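Local coordinates for PHO85 cyclin PHO80 (Saccharomyces cerevisiae, PDB 2PMI), which partners the cyclin-dependent kinase PHO85 as its regulatory cyclin and keeps phosphate-starvation genes repressed when phosphate is plentiful, at residues B[63-77]-B[109-122]. Sequence-based numbering, arbitrary orientation.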
loop_
_atom_site.group_PDB
_atom_site.type_symbol
_atom_site.label_atom_id
_atom_site.label_comp_id
_atom_site.label_asym_id
_atom_site.label_seq_id
_atom_site.Cartn_x
_atom_site.Cartn_y
_atom_site.Cartn_z
ATOM N N THR B 63 11.092 34.546 0.223
ATOM C CA THR B 63 10.109 34.068 1.196
ATOM C C THR B 63 10.419 32.611 1.604
ATOM O O THR B 63 10.396 31.680 0.790
ATOM C CB THR B 63 8.632 34.216 0.681
ATOM O OG1 THR B 63 7.794 33.246 1.337
ATOM C CG2 THR B 63 8.557 34.089 -0.844
ATOM N N LEU B 64 10.720 32.460 2.890
ATOM C CA LEU B 64 11.101 31.203 3.524
ATOM C C LEU B 64 10.062 30.095 3.638
ATOM O O LEU B 64 8.869 30.346 3.802
ATOM C CB LEU B 64 11.617 31.506 4.929
ATOM C CG LEU B 64 12.689 32.591 4.976
ATOM C CD1 LEU B 64 12.887 33.057 6.403
ATOM C CD2 LEU B 64 13.974 32.060 4.370
ATOM N N THR B 65 10.554 28.858 3.578
ATOM C CA THR B 65 9.729 27.662 3.709
ATOM C C THR B 65 10.191 26.914 4.958
ATOM O O THR B 65 11.285 27.168 5.474
ATOM C CB THR B 65 9.907 26.710 2.526
ATOM O OG1 THR B 65 11.289 26.347 2.421
ATOM C CG2 THR B 65 9.434 27.358 1.241
ATOM N N ARG B 66 9.360 25.989 5.434
ATOM C CA ARG B 66 9.693 25.203 6.618
ATOM C C ARG B 66 11.027 24.493 6.441
ATOM O O ARG B 66 11.689 24.149 7.425
ATOM C CB ARG B 66 8.624 24.141 6.872
ATOM C CG ARG B 66 7.288 24.665 7.319
ATOM C CD ARG B 66 7.391 25.234 8.710
ATOM N NE ARG B 66 6.084 25.342 9.346
ATOM C CZ ARG B 66 5.904 25.800 10.578
ATOM N NH1 ARG B 66 6.951 26.192 11.293
ATOM N NH2 ARG B 66 4.685 25.858 11.098
ATOM N N TYR B 67 11.414 24.281 5.183
ATOM C CA TYR B 67 12.644 23.565 4.863
ATOM C C TYR B 67 13.901 24.415 4.870
ATOM O O TYR B 67 14.993 23.930 4.581
ATOM C CB TYR B 67 12.491 22.877 3.511
ATOM C CG TYR B 67 11.134 22.251 3.339
ATOM C CD1 TYR B 67 10.101 22.947 2.715
ATOM C CD2 TYR B 67 10.856 20.986 3.862
ATOM C CE1 TYR B 67 8.823 22.408 2.615
ATOM C CE2 TYR B 67 9.573 20.435 3.770
ATOM C CZ TYR B 67 8.564 21.157 3.144
ATOM O OH TYR B 67 7.299 20.634 3.055
ATOM N N HIS B 68 13.750 25.684 5.214
ATOM C CA HIS B 68 14.886 26.582 5.251
ATOM C C HIS B 68 15.613 26.539 6.579
ATOM O O HIS B 68 14.985 26.560 7.633
ATOM C CB HIS B 68 14.438 28.025 4.978
ATOM C CG HIS B 68 14.430 28.388 3.529
ATOM N ND1 HIS B 68 13.385 28.073 2.689
ATOM C CD2 HIS B 68 15.378 28.966 2.756
ATOM C CE1 HIS B 68 13.693 28.437 1.458
ATOM N NE2 HIS B 68 14.897 28.979 1.470
ATOM N N SER B 69 16.938 26.488 6.511
ATOM C CA SER B 69 17.791 26.496 7.698
ATOM C C SER B 69 18.367 27.911 7.731
ATOM O O SER B 69 18.483 28.543 6.678
ATOM C CB SER B 69 18.921 25.476 7.544
ATOM O OG SER B 69 18.401 24.194 7.241
ATOM N N LYS B 70 18.728 28.418 8.908
ATOM C CA LYS B 70 19.275 29.772 8.984
ATOM C C LYS B 70 20.599 29.980 8.244
ATOM O O LYS B 70 20.941 31.113 7.908
ATOM C CB LYS B 70 19.424 30.236 10.438
ATOM C CG LYS B 70 18.150 30.863 11.017
ATOM C CD LYS B 70 18.447 31.923 12.087
ATOM C CE LYS B 70 19.152 31.351 13.320
ATOM N NZ LYS B 70 19.403 32.399 14.363
ATOM N N ILE B 71 21.332 28.899 7.990
ATOM C CA ILE B 71 22.614 28.962 7.273
ATOM C C ILE B 71 23.024 27.558 6.841
ATOM O O ILE B 71 22.641 26.568 7.477
ATOM C CB ILE B 71 23.761 29.533 8.153
ATOM C CG1 ILE B 71 23.876 28.731 9.441
ATOM C CG2 ILE B 71 23.519 30.993 8.481
ATOM C CD1 ILE B 71 24.867 29.315 10.393
ATOM N N PRO B 72 23.824 27.449 5.767
ATOM C CA PRO B 72 24.270 26.139 5.273
ATOM C C PRO B 72 24.912 25.256 6.364
ATOM O O PRO B 72 25.947 25.611 6.938
ATOM C CB PRO B 72 25.268 26.511 4.169
ATOM C CG PRO B 72 24.789 27.839 3.707
ATOM C CD PRO B 72 24.475 28.527 5.009
ATOM N N PRO B 73 24.297 24.099 6.667
ATOM C CA PRO B 73 24.854 23.210 7.688
ATOM C C PRO B 73 26.263 22.832 7.269
ATOM O O PRO B 73 26.551 22.743 6.071
ATOM C CB PRO B 73 23.908 22.015 7.655
ATOM C CG PRO B 73 22.619 22.625 7.268
ATOM C CD PRO B 73 23.040 23.545 6.140
ATOM N N ASN B 74 27.135 22.607 8.246
ATOM C CA ASN B 74 28.519 22.264 7.951
ATOM C C ASN B 74 28.642 20.862 7.340
ATOM O O ASN B 74 29.446 20.635 6.434
ATOM C CB ASN B 74 29.366 22.388 9.228
ATOM C CG ASN B 74 30.863 22.493 8.940
ATOM O OD1 ASN B 74 31.287 22.634 7.787
ATOM N ND2 ASN B 74 31.669 22.435 9.993
ATOM N N ILE B 75 27.840 19.924 7.816
ATOM C CA ILE B 75 27.904 18.570 7.288
ATOM C C ILE B 75 27.479 18.509 5.828
ATOM O O ILE B 75 26.422 19.007 5.458
ATOM C CB ILE B 75 27.003 17.619 8.082
ATOM C CG1 ILE B 75 27.112 16.204 7.496
ATOM C CG2 ILE B 75 25.562 18.132 8.041
ATOM C CD1 ILE B 75 26.453 15.111 8.344
ATOM N N SER B 76 28.303 17.881 5.003
ATOM C CA SER B 76 27.992 17.752 3.590
ATOM C C SER B 76 26.691 16.977 3.430
ATOM O O SER B 76 26.236 16.299 4.357
ATOM C CB SER B 76 29.098 17.013 2.852
ATOM O OG SER B 76 28.954 15.615 3.011
ATOM N N ILE B 77 26.116 17.078 2.235
ATOM C CA ILE B 77 24.858 16.433 1.905
ATOM C C ILE B 77 24.989 14.918 2.023
ATOM O O ILE B 77 24.158 14.258 2.652
ATOM C CB ILE B 77 24.420 16.837 0.467
ATOM C CG1 ILE B 77 22.901 16.834 0.368
ATOM C CG2 ILE B 77 25.030 15.906 -0.573
ATOM C CD1 ILE B 77 22.261 17.859 1.263
ATOM N N TYR B 109 4.890 23.482 -5.182
ATOM C CA TYR B 109 5.131 24.382 -4.075
ATOM C C TYR B 109 6.119 25.405 -4.615
ATOM O O TYR B 109 7.337 25.277 -4.432
ATOM C CB TYR B 109 5.737 23.631 -2.890
ATOM C CG TYR B 109 5.890 24.492 -1.654
ATOM C CD1 TYR B 109 5.111 25.626 -1.489
ATOM C CD2 TYR B 109 6.786 24.164 -0.643
ATOM C CE1 TYR B 109 5.216 26.404 -0.366
ATOM C CE2 TYR B 109 6.889 24.951 0.491
ATOM C CZ TYR B 109 6.094 26.069 0.611
ATOM O OH TYR B 109 6.151 26.877 1.711
ATOM N N PRO B 110 5.603 26.430 -5.314
ATOM C CA PRO B 110 6.456 27.469 -5.887
ATOM C C PRO B 110 7.573 27.965 -4.979
ATOM O O PRO B 110 8.735 27.973 -5.393
ATOM C CB PRO B 110 5.452 28.561 -6.292
ATOM C CG PRO B 110 4.200 28.226 -5.510
ATOM C CD PRO B 110 4.181 26.744 -5.540
ATOM N N ASP B 111 7.241 28.362 -3.749
ATOM C CA ASP B 111 8.274 28.849 -2.825
ATOM C C ASP B 111 9.433 27.869 -2.615
ATOM O O ASP B 111 10.584 28.271 -2.576
ATOM C CB ASP B 111 7.658 29.195 -1.476
ATOM C CG ASP B 111 6.878 30.489 -1.510
ATOM O OD1 ASP B 111 6.143 30.773 -0.537
ATOM O OD2 ASP B 111 7.005 31.227 -2.511
ATOM N N PHE B 112 9.126 26.584 -2.485
ATOM C CA PHE B 112 10.160 25.579 -2.292
ATOM C C PHE B 112 11.131 25.435 -3.448
ATOM O O PHE B 112 10.739 25.094 -4.556
ATOM C CB PHE B 112 9.570 24.195 -2.054
ATOM C CG PHE B 112 10.621 23.127 -1.989
ATOM C CD1 PHE B 112 11.559 23.124 -0.950
ATOM C CD2 PHE B 112 10.764 22.200 -3.022
ATOM C CE1 PHE B 112 12.627 22.225 -0.950
ATOM C CE2 PHE B 112 11.836 21.293 -3.026
ATOM C CZ PHE B 112 12.766 21.310 -1.991
ATOM N N THR B 113 12.408 25.648 -3.181
ATOM C CA THR B 113 13.399 25.501 -4.232
ATOM C C THR B 113 14.646 24.839 -3.681
ATOM O O THR B 113 15.259 25.335 -2.741
ATOM C CB THR B 113 13.771 26.841 -4.828
ATOM O OG1 THR B 113 12.577 27.505 -5.277
ATOM C CG2 THR B 113 14.738 26.632 -5.992
ATOM N N LEU B 114 15.015 23.706 -4.267
ATOM C CA LEU B 114 16.173 22.972 -3.794
ATOM C C LEU B 114 17.442 23.781 -3.958
ATOM O O LEU B 114 17.878 24.069 -5.073
ATOM C CB LEU B 114 16.311 21.642 -4.544
ATOM C CG LEU B 114 17.533 20.783 -4.189
ATOM C CD1 LEU B 114 17.472 20.392 -2.729
ATOM C CD2 LEU B 114 17.577 19.547 -5.069
ATOM N N ASN B 115 18.024 24.166 -2.837
ATOM C CA ASN B 115 19.266 24.903 -2.865
ATOM C C ASN B 115 19.969 24.554 -1.564
ATOM O O ASN B 115 19.333 24.075 -0.612
ATOM C CB ASN B 115 19.016 26.414 -2.980
ATOM C CG ASN B 115 18.276 26.991 -1.782
ATOM O OD1 ASN B 115 18.752 26.945 -0.655
ATOM N ND2 ASN B 115 17.107 27.549 -2.032
ATOM N N SER B 116 21.277 24.782 -1.525
ATOM C CA SER B 116 22.045 24.463 -0.341
ATOM C C SER B 116 21.631 25.287 0.860
ATOM O O SER B 116 22.459 25.952 1.473
ATOM C CB SER B 116 23.533 24.663 -0.602
ATOM O OG SER B 116 23.854 26.029 -0.618
ATOM N N LEU B 117 20.353 25.249 1.199
ATOM C CA LEU B 117 19.866 25.982 2.354
ATOM C C LEU B 117 18.577 25.308 2.777
ATOM O O LEU B 117 18.034 25.604 3.844
ATOM C CB LEU B 117 19.601 27.437 1.992
ATOM C CG LEU B 117 19.668 28.448 3.136
ATOM C CD1 LEU B 117 21.026 28.355 3.823
ATOM C CD2 LEU B 117 19.450 29.851 2.591
ATOM N N THR B 118 18.111 24.386 1.930
ATOM C CA THR B 118 16.887 23.624 2.169
ATOM C C THR B 118 17.103 22.120 2.110
ATOM O O THR B 118 16.387 21.348 2.758
ATOM C CB THR B 118 15.818 23.932 1.114
ATOM O OG1 THR B 118 16.422 23.962 -0.193
ATOM C CG2 THR B 118 15.112 25.223 1.446
ATOM N N ALA B 119 18.086 21.717 1.310
ATOM C CA ALA B 119 18.405 20.311 1.085
ATOM C C ALA B 119 18.271 19.373 2.291
ATOM O O ALA B 119 17.425 18.479 2.284
ATOM C CB ALA B 119 19.791 20.200 0.469
ATOM N N HIS B 120 19.093 19.574 3.317
ATOM C CA HIS B 120 19.056 18.722 4.497
ATOM C C HIS B 120 17.673 18.562 5.070
ATOM O O HIS B 120 17.112 17.463 5.060
ATOM C CB HIS B 120 19.985 19.254 5.585
ATOM C CG HIS B 120 21.425 19.268 5.182
ATOM N ND1 HIS B 120 21.994 18.265 4.428
ATOM C CD2 HIS B 120 22.416 20.146 5.448
ATOM C CE1 HIS B 120 23.275 18.525 4.248
ATOM N NE2 HIS B 120 23.558 19.661 4.858
ATOM N N ARG B 121 17.123 19.658 5.580
ATOM C CA ARG B 121 15.792 19.630 6.172
ATOM C C ARG B 121 14.809 18.950 5.244
ATOM O O ARG B 121 13.919 18.236 5.694
ATOM C CB ARG B 121 15.331 21.040 6.483
ATOM C CG ARG B 121 15.082 21.256 7.936
ATOM C CD ARG B 121 15.568 22.614 8.378
ATOM N NE ARG B 121 15.239 22.795 9.782
ATOM C CZ ARG B 121 13.996 22.887 10.241
ATOM N NH1 ARG B 121 12.972 22.826 9.393
ATOM N NH2 ARG B 121 13.776 23.012 11.544
ATOM N N PHE B 122 14.970 19.166 3.946
ATOM C CA PHE B 122 14.088 18.518 2.996
ATOM C C PHE B 122 14.324 17.021 3.062
ATOM O O PHE B 122 13.399 16.248 3.287
ATOM C CB PHE B 122 14.361 18.962 1.560
ATOM C CG PHE B 122 13.704 18.075 0.545
ATOM C CD1 PHE B 122 12.321 18.137 0.337
ATOM C CD2 PHE B 122 14.444 17.119 -0.144
ATOM C CE1 PHE B 122 11.682 17.250 -0.548
ATOM C CE2 PHE B 122 13.820 16.225 -1.032
ATOM C CZ PHE B 122 12.437 16.289 -1.234
#
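Thr118 pushes its CG2 methyl against the face of the His68 imidazole, 3.5 Å from the ring centroid and 13° off the ring normal, a CH-pi contact; Leu64 CD2 lies over the opposite face, nearer the rim, so the ring is held between two methyls. A hydrogen bond between His68 ND1 and Thr65 OG1 (2.7 Å) helps fix the ring's rotation. Thr65 OG1 sits between its own backbone N and carbonyl carbon (chi1 58°), which turns the hydroxyl to the histidine and leaves the CG2 methyl for Tyr109 and Asp111 CB. Next door, the Tyr67 ring fills the hollow between Tyr109, whose CE2 meets it at the edge, and Phe112, whose plane is turned by 72°; Phe162 of helix 152-164 also packs here. Ser69 N pins the backbones together with a fairly straight bond to Leu117 O (3.0 Å), and the Leu117 CD1 methyl packs against Pro72 CD at 3.7 Å. Further on, His120 reaches out to Ile75, where NE2 gives a weak bond to the carbonyl oxygen O. Arg121 leads past Ser69 to a salt bridge with Glu154. The 63-77 connection thus drapes across the start of helix 119-134, the central helix expected of an all-helical cyclin box.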